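Local coordinates for protein Bacint_00347 (PDB 5MUM) that is a beta-propeller glycoside hydrolase of a gut Bacteroides, probably acting as a rhamnosidase on complex glycans, at residues K245-K250 with N259-C264. Numbering follows the deposited sequence.
Sequences KANGKK and NAEYAC
Lys245 and Glu261 run past each other in opposite directions where a type I beta turn, Lys245 to Gly248, packs against the outermost strand of a four-stranded antiparallel propeller blade. Ala246 and Asn247 have the backbone angles of a type I turn, and the bond from Gly248 N to Lys245 O (3.0 Å) closes it; an Asx turn overlaps it, Asn247 OD1 accepting from Lys249 N. Along Lys245, CB lies 3.4 Å from Glu261 OE1, CG and CD pass Glu261 CB, and CE reaches the carbonyl oxygen of Asn259. NZ then donates to Asn259 O at 3.0 Å, tilted 31° from the carbonyl plane. This reach follows from a chain extended beyond CG; NZ ends 6.5 Å from Glu261 OE1, too far for a salt bridge. Were this lysine an alanine, Asn259 O would probably lose this donor and the aliphatic flank of Glu261 its cover. Glu261 holds CG anti to its backbone N (chi1 -176°), which carries the carboxylate to the turn, while OE2 accepts from Trp312 NE1 on the neighbouring blade. With both oxygens engaged, rotation of the carboxylate is restrained: Ala246 N donates to Glu261 OE1 at 2.7 Å, on the syn side and 21° out of the carboxylate plane.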
# COMPACT_ATOMS: atom_id res chain seq x y z
N LYS A 245 7.55 17.87 9.28
CA LYS A 245 7.22 16.97 10.35
C LYS A 245 5.79 17.19 10.81
O LYS A 245 5.20 18.25 10.55
CB LYS A 245 8.20 17.23 11.50
CG LYS A 245 9.63 16.97 11.07
CD LYS A 245 10.58 17.07 12.23
CE LYS A 245 11.97 16.65 11.79
NZ LYS A 245 12.87 16.60 12.99
N ALA A 246 5.23 16.20 11.50
CA ALA A 246 3.89 16.35 12.13
C ALA A 246 3.87 17.49 13.16
O ALA A 246 2.85 18.15 13.35
CB ALA A 246 3.44 15.05 12.76
N ASN A 247 5.01 17.77 13.78
CA ASN A 247 5.12 18.86 14.76
C ASN A 247 5.20 20.23 14.10
O ASN A 247 5.26 21.22 14.79
CB ASN A 247 6.30 18.61 15.72
CG ASN A 247 7.65 18.64 15.01
OD1 ASN A 247 7.86 19.43 14.09
ND2 ASN A 247 8.54 17.73 15.41
N GLY A 248 5.22 20.29 12.76
CA GLY A 248 5.12 21.52 12.00
C GLY A 248 6.44 22.05 11.50
O GLY A 248 6.46 22.99 10.71
N LYS A 249 7.55 21.46 11.92
CA LYS A 249 8.88 21.93 11.48
C LYS A 249 9.19 21.47 10.06
O LYS A 249 8.90 20.31 9.67
CB LYS A 249 10.00 21.45 12.42
CG LYS A 249 9.97 22.11 13.80
N LYS A 250 9.81 22.35 9.29
CA LYS A 250 10.20 22.01 7.94
C LYS A 250 11.43 21.10 7.96
O LYS A 250 12.34 21.31 8.75
CB LYS A 250 10.49 23.27 7.13
CG LYS A 250 10.61 23.02 5.63
CD LYS A 250 10.76 24.31 4.85
CE LYS A 250 11.66 24.11 3.65
NZ LYS A 250 11.49 25.20 2.65
N ASN A 259 17.94 13.46 11.50
CA ASN A 259 16.93 14.53 11.45
C ASN A 259 15.50 14.06 11.20
O ASN A 259 14.58 14.88 11.27
CB ASN A 259 17.33 15.63 10.45
CG ASN A 259 17.32 15.16 9.00
OD1 ASN A 259 17.64 14.03 8.74
ND2 ASN A 259 16.92 16.03 8.07
N ALA A 260 15.28 12.77 10.97
CA ALA A 260 13.91 12.24 10.85
C ALA A 260 13.06 12.50 12.09
O ALA A 260 13.53 12.52 13.22
CB ALA A 260 13.94 10.74 10.60
N GLU A 261 11.78 12.71 11.85
CA GLU A 261 10.81 12.67 12.90
C GLU A 261 10.47 11.23 13.21
O GLU A 261 10.07 10.49 12.30
CB GLU A 261 9.53 13.39 12.51
CG GLU A 261 8.53 13.43 13.67
CD GLU A 261 7.24 14.10 13.29
OE1 GLU A 261 6.92 14.18 12.10
OE2 GLU A 261 6.54 14.58 14.20
N TYR A 262 10.57 10.87 14.49
CA TYR A 262 10.29 9.53 14.96
C TYR A 262 8.88 9.50 15.46
O TYR A 262 8.54 10.16 16.44
CB TYR A 262 11.31 9.06 16.04
CG TYR A 262 12.59 8.80 15.33
CD1 TYR A 262 13.43 9.86 14.98
CD2 TYR A 262 12.90 7.53 14.86
CE1 TYR A 262 14.57 9.63 14.23
CE2 TYR A 262 14.03 7.30 14.11
CZ TYR A 262 14.86 8.33 13.78
OH TYR A 262 15.96 8.11 12.98
N ALA A 263 8.05 8.77 14.75
CA ALA A 263 6.70 8.49 15.16
C ALA A 263 6.70 7.50 16.29
O ALA A 263 5.86 7.58 17.18
CB ALA A 263 5.88 7.99 14.01
N CYS A 264 7.63 6.56 16.26
CA CYS A 264 7.73 5.58 17.33
C CYS A 264 9.12 5.01 17.31
O CYS A 264 9.68 4.81 16.24
CB CYS A 264 6.64 4.50 17.12
SG CYS A 264 6.44 3.42 18.53